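Local coordinates for protein putative ATP-dependent endonuclease of the OLD family (Thermus scotoductus, PDB 6P74) that degrades linear and supercoiled double-stranded DNA in the 5'-to-3' direction with a metal-dependent Toprim nuclease, and carries a DNA-stimulated ABC-type ATPase domain, at residues G28-G33 with S308-I313; E277-L282 with P312-V317; C295-A298 with Q302-I305; N318-L323 with S345-V350. One frame throughout, in Å; residues are numbered along the deposited sequence.

Contact 1: G28-G33 with S308-I313; sequences GPNGAG and STHSPI. With SO4 (sulfate ion), chain D.
Asn30 and His310 meet at the mouth of the nucleotide-binding loop. The carboxamide oxygen OD1 of Asn30 comes up to the edge of the His310 ring, close to its plane, and the amide is turned 72° from the imidazole. The ring is probably modelled the wrong way round, so which of its atoms faces OD1 is doubtful. This is the loose side: both residues are exposed, and Asn30 also packs on Ile57 of the second subunit. Beside this meeting, one water ties the backbones together, accepting from Gly28 N at 3.1 Å and donating to Thr309 O at 2.6 Å. The same water sits over one face of the His310 ring, offset toward its rim. The closely held part is the buried run 31-33, whose backbone amides grip the sulfate. Gly31 N gives a hydrogen bond to sulfate O3 at 2.6 Å, Gly33 N gives one to sulfate O1 at 2.6 Å, and Thr35 OG1 adds a third grip. The sulfate probably marks where a nucleotide phosphate would bind. Strand, glycine-rich turn and helix 34-45 make up a P-loop (Walker A), faced by His310 in a position consistent with the H-loop histidine of ABC ATPases.

Contact 2: E277-L282 with P312-V317; sequences EPEMYL and PIFADV
Phe314 reaches across from 312-317 and lays its ring against Pro278 and Glu279, just past the end of strand 272-276. The walk starts at Glu277, which opens a type I turn closed by Met280 N bonding to Glu277 O at 2.8 Å; its carboxylate oxygen OE2 is hydrogen-bonded to Ser308 OG. Pro278 comes next and does most of the touching. Its CG stands over one face of the Phe314 ring, 3.8 Å from the centroid and 22° off the normal, a CH-pi contact displaced toward CD2, which it approaches to 3.5 Å. Pro278 CB covers the neighbouring part of the ring, 3.6 Å from Phe314 CE2. Glu279 follows with its aliphatic root: CB lies 3.7 Å from Phe314 CE1. Its CG is tucked between the backbone N and the carbonyl carbon (chi1 65°) and the chain bends again beyond it, two turns that carry the carboxylate to His310 N and Thr309 OG1, its hydrogen-bond partners. From Glu279 the chain enters a type II turn, Leu282 N to Glu279 O at 3.0 Å, in which Tyr281 and Leu282 turn to helix 246-266. The position of this turn after its strand is consistent with the Walker B and D-loop region of ABC ATPases. No hydrogen bond crosses between the segments; shape and weak CH-pi attraction help to hold Phe314, which also packs on Gln287 and Thr309. The buried contact is thus apolar, while the Glu279 carboxylate is satisfied by hydrogen bonds to the 308-313 loop.

Contact 3: C295-A298 with Q302-I305; sequences CEMA and QCQI
Met297 O takes two backbone N-H groups from the returning chain. The stronger bond comes from Gln302 N at 2.8 Å, with the donor almost in line with the carbonyl (165° at the oxygen); the second, from Cys303 N at 3.5 Å, is weak. One residue along, a CA-H...O contact runs the other way: Ala298 CA points at Cys303 O from 3.5 Å and nearly straight, 171° at the hydrogen. Outside this backbone clasp lie the side chains. Cys303 SG nestles against Met297, 3.8 Å from CB; the bend at the last torsion of Met297 also brings CE to within 4.0 Å of that sulfur. Gln302 is stretched out, CG opposite its backbone N (chi1 178°), and crosses Met297 at a slant with OE1 3.9 Å from Met297 SD. That buried oxygen has no polar partner in the model, whereas Gln302 NE2 is held by the carbonyls of Phe263 and Glu268. The clasp thus turns the end of helix 284-299 into strand 304-308, completing the beta-alpha-beta unit that starts with strand 272-276. Met297 packs on Phe260 and Arg264 of helix 246-266, and strand 304-308 runs on into the sheet between strands 272-276 and 23-27.

Contact 4: N318-L323 with S345-V350; sequences NRFEAL and SALDNV
Phe320 lies flat beneath Leu347, one methyl of the leucine set almost exactly over the middle of the ring. Leu347 CD2 is 3.7 Å from the Phe320 centroid and only 10° off the ring normal, a CH-pi contact, while Leu347 CB rests 3.7 Å from Phe320 CZ. The two side chains run past each other in opposite senses, the leucine tip toward the root of the phenylalanine. Phe320 gets there with CG lodged between its own backbone N and carbonyl carbon (chi1 48°), which sends the ring out toward helix 341-355. In Leu347 the branch carbon lies roughly opposite the backbone N (chi1 -155°), so the isobutyl group spreads along the ring. The far end of the ring meets the helix backbone: Asp348 N is 3.6 Å from Phe320 CZ, and Asp348 CA lies at the ring edge in its plane. This joins the type I turn 320-323, which leads into strand 323-328 of the ATPase core sheet, to the helix that follows edge strand 334-337. Val418 of helix 409-422, in the Toprim domain, touches both Phe320 and Leu347. On the opposite face of the phenyl, Glu321 folds back at chi2 and brings OE1 3.8 Å above the plane, near the rim, where it also takes a weak hydrogen bond from Phe320 N at 3.2 Å. Glu321 OE2 and Asp348 OD1 stand 4.9 Å apart; Arg351 NH2 forms salt bridges with both, which probably offsets their mutual repulsion.

Overall arrangement
All four contacts surround the mixed core sheet of the ATPase domain. Contacts 1 and 2, centres about 10 Å apart, share Pro312 and Ile313 and lie beyond the ends of strands 23-27, 272-276 and 304-308, where nucleotide-binding loops collect; Glu279 ties them together. Contact 3 sits about 20 Å from contact 1, centre to centre, at the other end of strand 304-308, within the chain contacts 1 and 2 close. Contact 4 comes last in sequence, its centre about 18 Å from that of contact 3; it meets contact 3 through Cys295 and Arg319 and contact 2 through Ala315, Asp316 and Leu323. The chain 308-323 runs from the nucleotide loops to a surface packed on the Toprim domain.

Contact 1: G28-G33 with S308-I313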
loop_
_atom_site.group_PDB
_atom_site.type_symbol
_atom_site.label_atom_id
_atom_site.label_comp_id
_atom_site.label_asym_id
_atom_site.label_seq_id
_atom_site.Cartn_x
_atom_site.Cartn_y
_atom_site.Cartn_z
ATOM N N GLY A 28 -15.818 11.427 1.359
ATOM C CA GLY A 28 -15.805 11.047 2.752
ATOM C C GLY A 28 -14.425 11.254 3.338
ATOM O O GLY A 28 -13.460 11.499 2.609
ATOM N N PRO A 29 -14.296 11.158 4.659
ATOM C CA PRO A 29 -13.000 11.423 5.303
ATOM C C PRO A 29 -11.969 10.329 5.033
ATOM O O PRO A 29 -12.265 9.212 4.591
ATOM C CB PRO A 29 -13.350 11.492 6.789
ATOM C CG PRO A 29 -14.822 11.805 6.815
ATOM C CD PRO A 29 -15.373 11.024 5.649
ATOM N N ASN A 30 -10.722 10.682 5.349
ATOM C CA ASN A 30 -9.567 9.843 5.053
ATOM C C ASN A 30 -9.488 8.647 5.995
ATOM O O ASN A 30 -9.524 8.801 7.223
ATOM C CB ASN A 30 -8.283 10.670 5.150
ATOM C CG ASN A 30 -8.151 11.663 4.018
ATOM O OD1 ASN A 30 -8.734 11.473 2.947
ATOM N ND2 ASN A 30 -7.384 12.715 4.239
ATOM N N GLY A 31 -9.338 7.456 5.411
ATOM C CA GLY A 31 -9.308 6.224 6.167
ATOM C C GLY A 31 -10.670 5.653 6.473
ATOM O O GLY A 31 -10.756 4.565 7.061
ATOM N N ALA A 32 -11.733 6.353 6.088
ATOM C CA ALA A 32 -13.097 5.962 6.387
ATOM C C ALA A 32 -13.685 4.999 5.360
ATOM O O ALA A 32 -14.875 4.684 5.459
ATOM C CB ALA A 32 -13.982 7.215 6.505
ATOM N N GLY A 33 -12.901 4.538 4.373
ATOM C CA GLY A 33 -13.321 3.499 3.437
ATOM C C GLY A 33 -13.251 3.877 1.963
ATOM O O GLY A 33 -13.312 2.984 1.096
ATOM N N SER A 308 -12.610 8.504 -6.267
ATOM C CA SER A 308 -12.564 9.203 -4.994
ATOM C C SER A 308 -12.094 10.636 -5.244
ATOM O O SER A 308 -11.362 10.909 -6.198
ATOM C CB SER A 308 -11.643 8.483 -4.006
ATOM O OG SER A 308 -10.302 8.408 -4.477
ATOM N N THR A 309 -12.562 11.562 -4.404
ATOM C CA THR A 309 -12.190 12.963 -4.549
ATOM C C THR A 309 -12.277 13.682 -3.212
ATOM O O THR A 309 -13.062 13.313 -2.330
ATOM C CB THR A 309 -13.077 13.694 -5.565
ATOM O OG1 THR A 309 -12.486 14.950 -5.891
ATOM C CG2 THR A 309 -14.452 13.953 -4.983
ATOM N N HIS A 310 -11.451 14.720 -3.080
ATOM C CA HIS A 310 -11.522 15.678 -1.984
ATOM C C HIS A 310 -11.924 17.057 -2.462
ATOM O O HIS A 310 -11.944 17.999 -1.661
ATOM C CB HIS A 310 -10.171 15.781 -1.274
ATOM C CG HIS A 310 -9.892 14.651 -0.343
ATOM N ND1 HIS A 310 -10.378 14.619 0.948
ATOM C CD2 HIS A 310 -9.171 13.516 -0.505
ATOM C CE1 HIS A 310 -9.975 13.508 1.538
ATOM N NE2 HIS A 310 -9.240 12.822 0.680
ATOM N N SER A 311 -12.212 17.205 -3.739
ATOM C CA SER A 311 -12.394 18.500 -4.365
ATOM C C SER A 311 -13.865 18.787 -4.550
ATOM O O SER A 311 -14.584 17.947 -5.103
ATOM C CB SER A 311 -11.698 18.543 -5.719
ATOM O OG SER A 311 -12.039 19.732 -6.422
ATOM N N PRO A 312 -14.363 19.945 -4.115
ATOM C CA PRO A 312 -15.746 20.309 -4.450
ATOM C C PRO A 312 -15.965 20.550 -5.944
ATOM O O PRO A 312 -17.109 20.753 -6.369
ATOM C CB PRO A 312 -15.988 21.584 -3.629
ATOM C CG PRO A 312 -14.624 22.140 -3.367
ATOM C CD PRO A 312 -13.687 20.959 -3.294
ATOM N N ILE A 313 -14.918 20.568 -6.753
ATOM C CA ILE A 313 -15.142 20.763 -8.175
ATOM C C ILE A 313 -15.583 19.461 -8.825
ATOM O O ILE A 313 -16.415 19.476 -9.736
ATOM C CB ILE A 313 -13.880 21.361 -8.816
ATOM C CG1 ILE A 313 -13.712 22.819 -8.346
ATOM C CG2 ILE A 313 -13.943 21.277 -10.325
ATOM C CD1 ILE A 313 -12.243 23.246 -8.228
HETATM S S SO4 D . -9.516 5.625 2.548
HETATM O O1 SO4 D . -10.719 5.633 3.369
HETATM O O2 SO4 D . -9.833 6.172 1.235
HETATM O O3 SO4 D . -8.495 6.454 3.173
HETATM O O4 SO4 D . -9.020 4.259 2.414
HETATM O O HOH W 1 -13.548 13.178 0.174
#

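Contact 2: E277-L282 with P312-V317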
loop_
_atom_site.group_PDB
_atom_site.type_symbol
_atom_site.label_atom_id
_atom_site.label_comp_id
_atom_site.label_asym_id
_atom_site.label_seq_id
_atom_site.Cartn_x
_atom_site.Cartn_y
_atom_site.Cartn_z
ATOM N N GLU A 277 -8.543 10.451 -6.791
ATOM C CA GLU A 277 -8.342 11.898 -6.681
ATOM C C GLU A 277 -8.067 12.680 -7.960
ATOM O O GLU A 277 -7.063 13.394 -8.056
ATOM C CB GLU A 277 -7.229 12.211 -5.688
ATOM C CG GLU A 277 -7.755 12.500 -4.338
ATOM C CD GLU A 277 -7.531 11.365 -3.397
ATOM O OE1 GLU A 277 -6.344 11.116 -3.089
ATOM O OE2 GLU A 277 -8.535 10.736 -2.977
ATOM N N PRO A 278 -8.946 12.595 -8.955
ATOM C CA PRO A 278 -8.680 13.286 -10.219
ATOM C C PRO A 278 -8.160 14.699 -10.129
ATOM O O PRO A 278 -7.594 15.201 -11.110
ATOM C CB PRO A 278 -10.024 13.237 -10.944
ATOM C CG PRO A 278 -11.059 13.085 -9.836
ATOM C CD PRO A 278 -10.402 12.350 -8.738
ATOM N N GLU A 279 -8.319 15.344 -8.978
ATOM C CA GLU A 279 -7.918 16.729 -8.858
ATOM C C GLU A 279 -6.425 16.889 -8.701
ATOM O O GLU A 279 -5.921 17.992 -8.930
ATOM C CB GLU A 279 -8.603 17.405 -7.665
ATOM C CG GLU A 279 -8.198 16.820 -6.295
ATOM C CD GLU A 279 -9.115 15.658 -5.843
ATOM O OE1 GLU A 279 -9.755 15.030 -6.727
ATOM O OE2 GLU A 279 -9.207 15.396 -4.612
ATOM N N MET A 280 -5.701 15.841 -8.317
ATOM C CA MET A 280 -4.438 16.103 -7.647
ATOM C C MET A 280 -3.436 16.746 -8.591
ATOM O O MET A 280 -3.271 16.323 -9.742
ATOM C CB MET A 280 -3.865 14.850 -6.999
ATOM C CG MET A 280 -3.350 15.226 -5.599
ATOM S SD MET A 280 -2.955 13.961 -4.381
ATOM C CE MET A 280 -3.101 14.876 -2.847
ATOM N N TYR A 281 -2.809 17.808 -8.089
ATOM C CA TYR A 281 -1.786 18.602 -8.755
ATOM C C TYR A 281 -2.315 19.343 -9.969
ATOM O O TYR A 281 -1.538 19.723 -10.839
ATOM C CB TYR A 281 -0.574 17.743 -9.129
ATOM C CG TYR A 281 -0.091 16.912 -7.963
ATOM C CD1 TYR A 281 0.211 17.506 -6.742
ATOM C CD2 TYR A 281 0.015 15.522 -8.065
ATOM C CE1 TYR A 281 0.631 16.742 -5.658
ATOM C CE2 TYR A 281 0.428 14.752 -6.994
ATOM C CZ TYR A 281 0.733 15.367 -5.792
ATOM O OH TYR A 281 1.144 14.604 -4.724
ATOM N N LEU A 282 -3.622 19.575 -10.044
ATOM C CA LEU A 282 -4.202 20.439 -11.068
ATOM C C LEU A 282 -4.612 21.765 -10.451
ATOM O O LEU A 282 -5.157 21.796 -9.344
ATOM C CB LEU A 282 -5.431 19.812 -11.729
ATOM C CG LEU A 282 -5.114 18.610 -12.583
ATOM C CD1 LEU A 282 -6.411 17.921 -13.002
ATOM C CD2 LEU A 282 -4.250 19.044 -13.789
ATOM N N PRO A 312 -14.363 19.945 -4.115
ATOM C CA PRO A 312 -15.746 20.309 -4.450
ATOM C C PRO A 312 -15.965 20.550 -5.944
ATOM O O PRO A 312 -17.109 20.753 -6.369
ATOM C CB PRO A 312 -15.988 21.584 -3.629
ATOM C CG PRO A 312 -14.624 22.140 -3.367
ATOM C CD PRO A 312 -13.687 20.959 -3.294
ATOM N N ILE A 313 -14.918 20.568 -6.753
ATOM C CA ILE A 313 -15.142 20.763 -8.175
ATOM C C ILE A 313 -15.583 19.461 -8.825
ATOM O O ILE A 313 -16.415 19.476 -9.736
ATOM C CB ILE A 313 -13.880 21.361 -8.816
ATOM C CG1 ILE A 313 -13.712 22.819 -8.346
ATOM C CG2 ILE A 313 -13.943 21.277 -10.325
ATOM C CD1 ILE A 313 -12.243 23.246 -8.228
ATOM N N PHE A 314 -15.100 18.321 -8.325
ATOM C CA PHE A 314 -15.481 17.003 -8.826
ATOM C C PHE A 314 -16.677 16.392 -8.097
ATOM O O PHE A 314 -17.148 15.314 -8.486
ATOM C CB PHE A 314 -14.288 16.043 -8.733
ATOM C CG PHE A 314 -13.190 16.342 -9.708
ATOM C CD1 PHE A 314 -12.200 17.270 -9.399
ATOM C CD2 PHE A 314 -13.147 15.700 -10.940
ATOM C CE1 PHE A 314 -11.191 17.555 -10.307
ATOM C CE2 PHE A 314 -12.137 15.970 -11.854
ATOM C CZ PHE A 314 -11.156 16.897 -11.537
ATOM N N ALA A 315 -17.183 17.024 -7.050
ATOM C CA ALA A 315 -18.315 16.470 -6.313
ATOM C C ALA A 315 -19.417 17.522 -6.371
ATOM O O ALA A 315 -19.514 18.383 -5.494
ATOM C CB ALA A 315 -17.923 16.097 -4.907
ATOM N N ASP A 316 -20.233 17.442 -7.422
ATOM C CA ASP A 316 -21.226 18.460 -7.752
ATOM C C ASP A 316 -22.561 18.113 -7.107
ATOM O O ASP A 316 -23.117 17.043 -7.379
ATOM C CB ASP A 316 -21.388 18.558 -9.265
ATOM C CG ASP A 316 -21.966 19.874 -9.700
ATOM O OD1 ASP A 316 -23.069 20.246 -9.216
ATOM O OD2 ASP A 316 -21.295 20.545 -10.519
ATOM N N VAL A 317 -23.095 19.025 -6.283
ATOM C CA VAL A 317 -24.376 18.735 -5.647
ATOM C C VAL A 317 -25.498 18.643 -6.681
ATOM O O VAL A 317 -26.490 17.943 -6.461
ATOM C CB VAL A 317 -24.711 19.770 -4.555
ATOM C CG1 VAL A 317 -24.848 21.076 -5.179
ATOM C CG2 VAL A 317 -26.013 19.453 -3.905
#

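Contact 3: C295-A298 with Q302-I305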
loop_
_atom_site.group_PDB
_atom_site.type_symbol
_atom_site.label_atom_id
_atom_site.label_comp_id
_atom_site.label_asym_id
_atom_site.label_seq_id
_atom_site.Cartn_x
_atom_site.Cartn_y
_atom_site.Cartn_z
ATOM N N CYS A 295 -17.404 14.551 -17.390
ATOM C CA CYS A 295 -18.861 14.518 -17.442
ATOM C C CYS A 295 -19.373 14.388 -18.870
ATOM O O CYS A 295 -20.372 13.701 -19.111
ATOM C CB CYS A 295 -19.452 15.768 -16.797
ATOM S SG CYS A 295 -19.279 15.861 -15.018
ATOM N N GLU A 296 -18.745 15.068 -19.835
ATOM C CA GLU A 296 -19.214 14.905 -21.206
ATOM C C GLU A 296 -19.046 13.458 -21.667
ATOM O O GLU A 296 -19.949 12.886 -22.289
ATOM C CB GLU A 296 -18.500 15.872 -22.151
ATOM C CG GLU A 296 -19.139 15.886 -23.553
ATOM C CD GLU A 296 -18.328 16.636 -24.612
ATOM O OE1 GLU A 296 -17.462 17.455 -24.245
ATOM O OE2 GLU A 296 -18.561 16.405 -25.823
ATOM N N MET A 297 -17.919 12.827 -21.326
ATOM C CA MET A 297 -17.682 11.459 -21.782
ATOM C C MET A 297 -18.618 10.471 -21.098
ATOM O O MET A 297 -19.084 9.510 -21.725
ATOM C CB MET A 297 -16.231 11.072 -21.538
ATOM C CG MET A 297 -15.248 12.073 -22.085
ATOM S SD MET A 297 -13.709 11.302 -22.589
ATOM C CE MET A 297 -13.091 10.654 -21.051
ATOM N N ALA A 298 -18.892 10.680 -19.809
ATOM C CA ALA A 298 -19.840 9.818 -19.117
ATOM C C ALA A 298 -21.252 9.994 -19.667
ATOM O O ALA A 298 -21.961 9.007 -19.895
ATOM C CB ALA A 298 -19.809 10.102 -17.619
ATOM N N GLN A 302 -19.500 7.325 -23.475
ATOM C CA GLN A 302 -18.209 6.937 -24.013
ATOM C C GLN A 302 -17.315 6.262 -22.985
ATOM O O GLN A 302 -16.293 5.677 -23.356
ATOM C CB GLN A 302 -17.498 8.174 -24.571
ATOM C CG GLN A 302 -16.120 7.902 -25.114
ATOM C CD GLN A 302 -15.501 9.147 -25.716
ATOM O OE1 GLN A 302 -15.996 10.262 -25.514
ATOM N NE2 GLN A 302 -14.426 8.964 -26.474
ATOM N N CYS A 303 -17.661 6.343 -21.708
ATOM C CA CYS A 303 -16.933 5.629 -20.672
ATOM C C CYS A 303 -17.729 5.740 -19.381
ATOM O O CYS A 303 -18.734 6.452 -19.303
ATOM C CB CYS A 303 -15.528 6.192 -20.480
ATOM S SG CYS A 303 -15.571 7.827 -19.765
ATOM N N GLN A 304 -17.262 5.025 -18.370
ATOM C CA GLN A 304 -17.760 5.157 -17.015
ATOM C C GLN A 304 -16.592 5.585 -16.139
ATOM O O GLN A 304 -15.511 4.994 -16.226
ATOM C CB GLN A 304 -18.369 3.838 -16.532
ATOM C CG GLN A 304 -18.542 3.772 -15.022
ATOM C CD GLN A 304 -19.079 2.437 -14.557
ATOM O OE1 GLN A 304 -18.620 1.379 -15.011
ATOM N NE2 GLN A 304 -20.059 2.472 -13.638
ATOM N N ILE A 305 -16.793 6.620 -15.319
ATOM C CA ILE A 305 -15.740 7.148 -14.445
ATOM C C ILE A 305 -16.150 6.930 -12.998
ATOM O O ILE A 305 -17.211 7.402 -12.563
ATOM C CB ILE A 305 -15.458 8.642 -14.698
ATOM C CG1 ILE A 305 -15.140 8.894 -16.163
ATOM C CG2 ILE A 305 -14.278 9.104 -13.863
ATOM C CD1 ILE A 305 -13.809 8.300 -16.575
#

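Contact 4: N318-L323 with S345-V350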
loop_
_atom_site.group_PDB
_atom_site.type_symbol
_atom_site.label_atom_id
_atom_site.label_comp_id
_atom_site.label_asym_id
_atom_site.label_seq_id
_atom_site.Cartn_x
_atom_site.Cartn_y
_atom_site.Cartn_z
ATOM N N ASN A 318 -25.379 19.334 -7.812
ATOM C CA ASN A 318 -26.437 19.252 -8.810
ATOM C C ASN A 318 -26.443 17.903 -9.501
ATOM O O ASN A 318 -27.440 17.532 -10.120
ATOM C CB ASN A 318 -26.293 20.382 -9.830
ATOM C CG ASN A 318 -26.178 21.748 -9.160
ATOM O OD1 ASN A 318 -27.188 22.391 -8.831
ATOM N ND2 ASN A 318 -24.937 22.187 -8.925
ATOM N N ARG A 319 -25.368 17.149 -9.382
ATOM C CA ARG A 319 -25.326 15.803 -9.928
ATOM C C ARG A 319 -25.331 15.044 -8.598
ATOM O O ARG A 319 -24.289 14.857 -7.963
ATOM C CB ARG A 319 -24.031 15.639 -10.730
ATOM C CG ARG A 319 -24.059 14.593 -11.803
ATOM C CD ARG A 319 -22.775 14.669 -12.621
ATOM N NE ARG A 319 -22.850 15.604 -13.746
ATOM C CZ ARG A 319 -23.049 15.217 -15.006
ATOM N NH1 ARG A 319 -23.181 13.921 -15.294
ATOM N NH2 ARG A 319 -23.098 16.118 -15.979
ATOM N N PHE A 320 -26.514 14.613 -8.157
ATOM C CA PHE A 320 -26.639 14.076 -6.806
ATOM C C PHE A 320 -26.687 12.572 -7.061
ATOM O O PHE A 320 -26.328 11.801 -6.165
ATOM C CB PHE A 320 -27.853 14.525 -5.977
ATOM C CG PHE A 320 -29.153 14.440 -6.711
ATOM C CD1 PHE A 320 -29.790 13.222 -6.886
ATOM C CD2 PHE A 320 -29.763 15.591 -7.208
ATOM C CE1 PHE A 320 -31.004 13.142 -7.568
ATOM C CE2 PHE A 320 -30.975 15.526 -7.895
ATOM C CZ PHE A 320 -31.598 14.302 -8.073
ATOM N N GLU A 321 -27.081 12.133 -8.263
ATOM C CA GLU A 321 -27.076 10.700 -8.531
ATOM C C GLU A 321 -25.673 10.119 -8.424
ATOM O O GLU A 321 -25.517 8.945 -8.073
ATOM C CB GLU A 321 -27.659 10.392 -9.919
ATOM C CG GLU A 321 -29.109 10.851 -10.117
ATOM C CD GLU A 321 -29.214 12.307 -10.555
ATOM O OE1 GLU A 321 -28.222 13.062 -10.415
ATOM O OE2 GLU A 321 -30.293 12.699 -11.047
ATOM N N ALA A 322 -24.645 10.918 -8.730
ATOM C CA ALA A 322 -23.272 10.412 -8.722
ATOM C C ALA A 322 -22.720 10.196 -7.316
ATOM O O ALA A 322 -21.778 9.413 -7.146
ATOM C CB ALA A 322 -22.355 11.369 -9.471
ATOM N N LEU A 323 -23.319 10.828 -6.310
ATOM C CA LEU A 323 -22.699 10.965 -5.004
ATOM C C LEU A 323 -22.781 9.691 -4.187
ATOM O O LEU A 323 -23.847 9.068 -4.080
ATOM C CB LEU A 323 -23.352 12.113 -4.243
ATOM C CG LEU A 323 -23.013 13.486 -4.834
ATOM C CD1 LEU A 323 -23.763 14.606 -4.126
ATOM C CD2 LEU A 323 -21.495 13.722 -4.829
ATOM N N SER A 345 -36.632 10.722 -8.014
ATOM C CA SER A 345 -37.544 11.550 -8.793
ATOM C C SER A 345 -37.989 12.785 -8.009
ATOM O O SER A 345 -38.106 13.872 -8.578
ATOM C CB SER A 345 -38.746 10.732 -9.244
ATOM O OG SER A 345 -39.608 10.553 -8.143
ATOM N N ALA A 346 -38.239 12.649 -6.707
ATOM C CA ALA A 346 -38.601 13.816 -5.903
ATOM C C ALA A 346 -37.464 14.840 -5.845
ATOM O O ALA A 346 -37.691 16.046 -6.006
ATOM C CB ALA A 346 -39.002 13.384 -4.493
ATOM N N LEU A 347 -36.232 14.385 -5.600
ATOM C CA LEU A 347 -35.109 15.317 -5.601
ATOM C C LEU A 347 -34.892 15.936 -6.987
ATOM O O LEU A 347 -34.522 17.111 -7.104
ATOM C CB LEU A 347 -33.843 14.617 -5.108
ATOM C CG LEU A 347 -32.822 15.585 -4.506
ATOM C CD1 LEU A 347 -33.497 16.457 -3.427
ATOM C CD2 LEU A 347 -31.621 14.860 -3.936
ATOM N N ASP A 348 -35.123 15.170 -8.053
ATOM C CA ASP A 348 -34.947 15.716 -9.395
ATOM C C ASP A 348 -35.953 16.828 -9.662
ATOM O O ASP A 348 -35.619 17.852 -10.273
ATOM C CB ASP A 348 -35.075 14.598 -10.444
ATOM C CG ASP A 348 -35.039 15.126 -11.885
ATOM O OD1 ASP A 348 -33.969 15.594 -12.349
ATOM O OD2 ASP A 348 -36.094 15.080 -12.556
ATOM N N ASN A 349 -37.195 16.641 -9.212
ATOM C CA ASN A 349 -38.182 17.712 -9.298
ATOM C C ASN A 349 -37.693 18.964 -8.580
ATOM O O ASN A 349 -37.875 20.083 -9.073
ATOM C CB ASN A 349 -39.509 17.239 -8.711
ATOM C CG ASN A 349 -40.571 18.314 -8.731
ATOM O OD1 ASN A 349 -41.059 18.680 -9.796
ATOM N ND2 ASN A 349 -40.944 18.820 -7.553
ATOM N N VAL A 350 -37.061 18.788 -7.414
ATOM C CA VAL A 350 -36.583 19.934 -6.651
ATOM C C VAL A 350 -35.428 20.585 -7.384
ATOM O O VAL A 350 -35.292 21.808 -7.389
ATOM C CB VAL A 350 -36.181 19.503 -5.221
ATOM C CG1 VAL A 350 -35.386 20.592 -4.552
ATOM C CG2 VAL A 350 -37.416 19.163 -4.381
#